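Local coordinates for protein LacI family sugar-binding transcriptional regulator (Enterococcus faecalis V583, PDB 4RK0) that binds ribose in its periplasmic-binding-protein-like domain and probably regulates, likely represses, transcription by binding DNA, as LacI-family regulators do, at the interface of chains A and B. Numbering follows the deposited sequence. Chains: chain A/B, LacI family sugar-binding transcriptional regulator.

Contact 1: the interface of chains A and B. Residues chain A 44, 47-48, 55; chain B 30-31, 34.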
ATOM      1  N   ASN A  44     -12.744  -2.591   1.613  1.00 33.27           N
ATOM      2  CA  ASN A  44     -12.030  -1.830   2.617  1.00 34.94           C
ATOM      3  C   ASN A  44     -12.962  -0.776   3.166  1.00 31.92           C
ATOM      4  O   ASN A  44     -13.581   0.003   2.423  1.00 35.06           O
ATOM      5  CB  ASN A  44     -10.719  -1.227   2.097  1.00 45.95           C
ATOM      6  CG  ASN A  44     -10.854  -0.650   0.726  1.00 42.25           C
ATOM      7  OD1 ASN A  44     -11.105  -1.385  -0.233  1.00 46.09           O
ATOM      8  ND2 ASN A  44     -10.679   0.664   0.609  1.00 34.27           N
ATOM      9  N   GLN A  47     -13.382   3.311   2.497  1.00 32.58           N
ATOM     10  CA  GLN A  47     -14.051   3.864   1.312  1.00 36.36           C
ATOM     11  C   GLN A  47     -15.570   3.766   1.340  1.00 39.85           C
ATOM     12  O   GLN A  47     -16.217   4.156   0.361  1.00 36.73           O
ATOM     13  CB  GLN A  47     -13.491   3.256   0.002  1.00 38.06           C
ATOM     14  CG  GLN A  47     -12.217   3.914  -0.463  1.00 52.26           C
ATOM     15  CD  GLN A  47     -12.396   5.410  -0.617  1.00 70.29           C
ATOM     16  OE1 GLN A  47     -11.964   6.174   0.236  1.00 53.63           O
ATOM     17  NE2 GLN A  47     -13.083   5.826  -1.674  1.00 54.18           N
ATOM     18  N   ASP A  48     -16.116   3.214   2.421  1.00 39.41           N
ATOM     19  CA  ASP A  48     -17.555   3.278   2.714  1.00 41.08           C
ATOM     20  C   ASP A  48     -17.748   4.533   3.559  1.00 25.15           C
ATOM     21  O   ASP A  48     -17.536   4.530   4.786  1.00 38.36           O
ATOM     22  CB  ASP A  48     -18.033   2.026   3.465  1.00 42.14           C
ATOM     23  CG  ASP A  48     -19.548   2.045   3.735  1.00 54.80           C
ATOM     24  OD1 ASP A  48     -20.214   3.047   3.419  1.00 40.16           O
ATOM     25  OD2 ASP A  48     -20.079   1.051   4.249  1.00 39.09           O
ATOM     26  N   TYR A  55     -22.645   0.116   2.883  1.00 35.68           N
ATOM     27  CA  TYR A  55     -22.055  -0.809   1.939  1.00 42.11           C
ATOM     28  C   TYR A  55     -21.596  -2.080   2.629  1.00 32.78           C
ATOM     29  O   TYR A  55     -21.784  -3.192   2.089  1.00 37.32           O
ATOM     30  CB  TYR A  55     -20.865  -0.181   1.235  1.00 44.38           C
ATOM     31  CG  TYR A  55     -20.285  -1.100   0.210  1.00 23.68           C
ATOM     32  CD1 TYR A  55     -20.919  -1.257  -1.027  1.00 31.31           C
ATOM     33  CD2 TYR A  55     -19.125  -1.831   0.462  1.00 41.17           C
ATOM     34  CE1 TYR A  55     -20.391  -2.090  -1.993  1.00 41.97           C
ATOM     35  CE2 TYR A  55     -18.599  -2.684  -0.498  1.00 34.67           C
ATOM     36  CZ  TYR A  55     -19.239  -2.809  -1.725  1.00 40.99           C
ATOM     37  OH  TYR A  55     -18.752  -3.628  -2.723  1.00 34.71           O
TER
ATOM     38  N   GLU B  30     -13.483   2.429  -6.157  1.00 28.41           N
ATOM     39  CA  GLU B  30     -14.422   2.149  -5.114  1.00 30.20           C
ATOM     40  C   GLU B  30     -15.331   3.312  -4.749  1.00 48.42           C
ATOM     41  O   GLU B  30     -16.460   3.098  -4.294  1.00 34.88           O
ATOM     42  CB  GLU B  30     -13.697   1.729  -3.851  1.00 28.77           C
ATOM     43  CG  GLU B  30     -13.064   0.338  -3.913  1.00 36.89           C
ATOM     44  CD  GLU B  30     -12.137   0.068  -2.748  1.00 37.26           C
ATOM     45  OE1 GLU B  30     -11.697   1.037  -2.061  1.00 46.85           O
ATOM     46  OE2 GLU B  30     -11.861  -1.124  -2.495  1.00 43.89           O
ATOM     47  N   SER B  31     -14.843   4.536  -4.895  1.00 39.46           N
ATOM     48  CA  SER B  31     -15.667   5.696  -4.526  1.00 39.32           C
ATOM     49  C   SER B  31     -16.899   5.780  -5.415  1.00 37.01           C
ATOM     50  O   SER B  31     -17.937   6.316  -5.010  1.00 42.18           O
ATOM     51  CB  SER B  31     -14.868   7.011  -4.594  1.00 38.42           C
ATOM     52  OG  SER B  31     -14.557   7.397  -5.923  1.00 38.62           O
ATOM     53  N   TYR B  34     -18.836   1.548  -4.855  1.00 33.68           N
ATOM     54  CA  TYR B  34     -19.519   1.292  -3.590  1.00 30.87           C
ATOM     55  C   TYR B  34     -20.906   1.958  -3.492  1.00 45.94           C
ATOM     56  O   TYR B  34     -21.871   1.348  -3.028  1.00 37.41           O
ATOM     57  CB  TYR B  34     -18.678   1.739  -2.392  1.00 36.88           C
ATOM     58  CG  TYR B  34     -17.534   0.792  -2.004  1.00 40.76           C
ATOM     59  CD1 TYR B  34     -17.089  -0.205  -2.873  1.00 36.75           C
ATOM     60  CD2 TYR B  34     -16.878   0.933  -0.780  1.00 38.21           C
ATOM     61  CE1 TYR B  34     -16.048  -1.052  -2.520  1.00 43.64           C
ATOM     62  CE2 TYR B  34     -15.840   0.096  -0.416  1.00 41.40           C
ATOM     63  CZ  TYR B  34     -15.433  -0.898  -1.287  1.00 36.73           C
ATOM     64  OH  TYR B  34     -14.379  -1.723  -0.954  1.00 37.13           O
TER

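Contact 2: the interface of chains A and B. Residues chain A 17, 23, 26, 42; chain B 17, 23, 26, 30, 42.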
ATOM      1  N   ILE A  17      -6.677  -0.254   2.544  1.00 34.66           N
ATOM      2  CA  ILE A  17      -5.665  -0.920   1.730  1.00 42.59           C
ATOM      3  C   ILE A  17      -4.441  -0.043   1.476  1.00 35.23           C
ATOM      4  O   ILE A  17      -3.491  -0.460   0.822  1.00 37.73           O
ATOM      5  CB  ILE A  17      -6.242  -1.389   0.381  1.00 32.08           C
ATOM      6  CG1 ILE A  17      -6.968  -0.253  -0.360  1.00 43.05           C
ATOM      7  CG2 ILE A  17      -7.190  -2.552   0.630  1.00 45.04           C
ATOM      8  CD1 ILE A  17      -7.128  -0.501  -1.844  1.00 68.32           C
ATOM      9  N   ALA A  23      -2.242  -4.209   2.919  1.00 25.29           N
ATOM     10  CA  ALA A  23      -1.940  -4.651   1.554  1.00 29.85           C
ATOM     11  C   ALA A  23      -1.210  -5.989   1.550  1.00 29.99           C
ATOM     12  O   ALA A  23      -1.501  -6.855   0.716  1.00 26.01           O
ATOM     13  CB  ALA A  23      -1.143  -3.585   0.795  1.00 33.94           C
ATOM     14  N   ILE A  26      -3.552  -8.813   2.399  1.00 28.56           N
ATOM     15  CA  ILE A  26      -4.285  -9.216   1.218  1.00 24.28           C
ATOM     16  C   ILE A  26      -3.428 -10.126   0.297  1.00 32.33           C
ATOM     17  O   ILE A  26      -3.901 -11.156  -0.137  1.00 28.50           O
ATOM     18  CB  ILE A  26      -4.885  -8.011   0.464  1.00 25.30           C
ATOM     19  CG1 ILE A  26      -6.078  -7.437   1.258  1.00 31.46           C
ATOM     20  CG2 ILE A  26      -5.328  -8.396  -0.934  1.00 25.81           C
ATOM     21  CD1 ILE A  26      -6.305  -5.972   0.997  1.00 45.96           C
ATOM     22  N   LEU A  42     -13.203  -7.564  -2.490  1.00 33.09           N
ATOM     23  CA  LEU A  42     -12.493  -6.656  -1.619  1.00 34.14           C
ATOM     24  C   LEU A  42     -13.421  -5.594  -1.075  1.00 27.97           C
ATOM     25  O   LEU A  42     -14.071  -4.879  -1.833  1.00 33.86           O
ATOM     26  CB  LEU A  42     -11.345  -5.987  -2.361  1.00 38.92           C
ATOM     27  CG  LEU A  42     -10.566  -5.013  -1.480  1.00 34.76           C
ATOM     28  CD1 LEU A  42      -9.745  -5.729  -0.435  1.00 36.86           C
ATOM     29  CD2 LEU A  42      -9.701  -4.151  -2.375  1.00 49.78           C
TER
ATOM     30  N   ILE B  17      -1.329  -4.458  -5.494  1.00 37.32           N
ATOM     31  CA  ILE B  17      -1.927  -3.570  -4.499  1.00 35.93           C
ATOM     32  C   ILE B  17      -0.941  -3.058  -3.425  1.00 32.64           C
ATOM     33  O   ILE B  17      -1.231  -2.090  -2.726  1.00 36.00           O
ATOM     34  CB  ILE B  17      -3.070  -4.343  -3.768  1.00 33.72           C
ATOM     35  CG1 ILE B  17      -3.937  -3.409  -2.915  1.00 55.54           C
ATOM     36  CG2 ILE B  17      -2.504  -5.462  -2.895  1.00 54.72           C
ATOM     37  CD1 ILE B  17      -5.101  -4.106  -2.250  1.00 74.02           C
ATOM     38  N   ALA B  23      -3.073   0.942  -4.794  1.00 28.28           N
ATOM     39  CA  ALA B  23      -4.007   1.091  -3.661  1.00 27.63           C
ATOM     40  C   ALA B  23      -4.913   2.307  -3.853  1.00 30.06           C
ATOM     41  O   ALA B  23      -6.131   2.219  -3.669  1.00 31.50           O
ATOM     42  CB  ALA B  23      -3.245   1.173  -2.345  1.00 37.58           C
ATOM     43  N   ILE B  26      -7.488   1.929  -6.650  1.00 31.60           N
ATOM     44  CA  ILE B  26      -8.604   1.096  -6.238  1.00 35.54           C
ATOM     45  C   ILE B  26      -9.566   1.926  -5.418  1.00 43.51           C
ATOM     46  O   ILE B  26     -10.773   1.841  -5.599  1.00 31.03           O
ATOM     47  CB  ILE B  26      -8.102  -0.131  -5.463  1.00 25.70           C
ATOM     48  CG1 ILE B  26      -7.505  -1.131  -6.475  1.00 35.44           C
ATOM     49  CG2 ILE B  26      -9.202  -0.753  -4.609  1.00 28.36           C
ATOM     50  CD1 ILE B  26      -6.758  -2.253  -5.821  1.00 41.70           C
ATOM     51  N   GLU B  30     -13.483   2.429  -6.157  1.00 28.41           N
ATOM     52  CA  GLU B  30     -14.422   2.149  -5.114  1.00 30.20           C
ATOM     53  C   GLU B  30     -15.331   3.312  -4.749  1.00 48.42           C
ATOM     54  O   GLU B  30     -16.460   3.098  -4.294  1.00 34.88           O
ATOM     55  CB  GLU B  30     -13.697   1.729  -3.851  1.00 28.77           C
ATOM     56  CG  GLU B  30     -13.064   0.338  -3.913  1.00 36.89           C
ATOM     57  CD  GLU B  30     -12.137   0.068  -2.748  1.00 37.26           C
ATOM     58  OE1 GLU B  30     -11.697   1.037  -2.061  1.00 46.85           O
ATOM     59  OE2 GLU B  30     -11.861  -1.124  -2.495  1.00 43.89           O
ATOM     60  N   LEU B  42     -10.941  -8.395  -6.763  1.00 24.10           N
ATOM     61  CA  LEU B  42      -9.594  -7.925  -6.948  1.00 25.98           C
ATOM     62  C   LEU B  42      -8.783  -9.054  -7.557  1.00 30.69           C
ATOM     63  O   LEU B  42      -8.911 -10.198  -7.153  1.00 39.74           O
ATOM     64  CB  LEU B  42      -9.019  -7.547  -5.586  1.00 36.45           C
ATOM     65  CG  LEU B  42      -7.532  -7.195  -5.598  1.00 37.79           C
ATOM     66  CD1 LEU B  42      -7.363  -5.857  -6.278  1.00 37.27           C
ATOM     67  CD2 LEU B  42      -6.968  -7.195  -4.178  1.00 41.39           C
TER
HETATM   68  O   HOH W   1      -0.951  -0.251  -0.534  1.00 35.81           O

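Contact 1: the interface of chains A and B
The extended backbone of A:Asn44, at the end of its strand, points its N-H across the interface to the phenol OH of B:Tyr34, and A:Asn44 N lies 3.2 Å from B:Tyr34 OH in a moderately bent hydrogen bond. The side chains of A:Asn44 and B:Glu30 come at each other from opposite directions, their amide and carboxylate planes clearly tilted. A:Asn44 ND2 donates to B:Glu30 OE1 at 2.9 Å, with 144° at the hydrogen. The donor comes to the syn side of this carboxylate oxygen, tilted 16° from its plane. The approach of the amide oxygen to the other carboxylate oxygen is modelled too short and is doubtful.

Bent at chi2 (-55°), A:Gln47 lays CB and CG beside the same carboxylate, with A:Gln47 CG 3.3 Å from B:Glu30 OE1. A:Gln47 NE2 lies 3.6 Å from B:Ser31 CB.

B:Tyr34 is packed on both faces. A:Tyr55 stacks on one face of B:Tyr34, the ring centroids 3.9 Å apart. The rings are nearly parallel, although the side chains that carry them cross at about a right angle. Within chain B, CB of B:Glu30 lies over the rim of the opposite face. The backbone O of A:Asn44 sits in plane at the ring edge, 3.6 Å from B:Tyr34 CE2. These neighbours probably fix the tilt of the ring. A weak hydrogen bond from A:Tyr55 N to A:Asp48 OD2 may help set the stacking partner.

In the fold, the end of strand 39-44, the 3-10 helix 45-47 and the start of helix 54-59 of chain A meet the C-terminal end of helix 20-33 of chain B and B:Tyr34 just beyond it.

Contact 2: the interface of chains A and B
Water 1 joins the backbone carbonyl oxygens of A:Ile17 and B:Ile17, lying 2.9 Å from A:Ile17 O and the same distance from B:Ile17 O. It links matching loops of the two chains, so it lies close to the local two-fold. CB of each Ala23 comes near the opposite carbonyl, with B:Ala23 CB 3.6 Å from A:Ile17 O.

Behind the water lies an apolar core of isoleucine and leucine. The two copies of Ile17 fill it differently. In A:Ile17, CG1 stands between the backbone N and the carbonyl carbon (chi1 52°). Its CD1 is thereby carried to helix 20-33 of chain B. There A:Ile17 CD1 lies 3.4 Å from B:Ala23 O and in a rather tight contact of 3.5 Å with B:Ile26 CG2. In B:Ile17, CG1 turns away from the backbone N (chi1 -168°) and the chain is extended. B:Ile17 CD1 reaches inward, 3.9 Å from A:Ile17 CG2, and also touches A:Ile26 CD1. The two Ile17 side chains cross at about a right angle. Their different chi1 angles, with a shift in backbone phi, break the exact two-fold locally.

The leucines of strands 39-44 close the far side. The CG2 branch of A:Ile26 meets B:Leu42 CD2 at 3.8 Å, and B:Ile26 faces A:Leu42 in the twin arrangement. A:Leu42, crossing B:Glu30 at about a right angle, brings its methyl CD2 3.7 Å from B:Glu30 OE2.

Contact 1 and contact 2 are neighbouring patches of one two-fold interface, with the centres of their C-alpha atoms about 11 Å apart. They share B:Glu30, whose carboxylate accepts a hydrogen bond in contact 1 and borders the apolar core in contact 2. Helix 20-33 of chain B and strand 39-44 of chain A serve both. Contact 2 lies close to the symmetry axis and joins matching residues. Contact 1 lies farther out and has a twin with the chains exchanged. Together they set an apolar patch near the axis beside a more polar, aromatic one. This pairing is probably the dimer typical of LacI-family regulators.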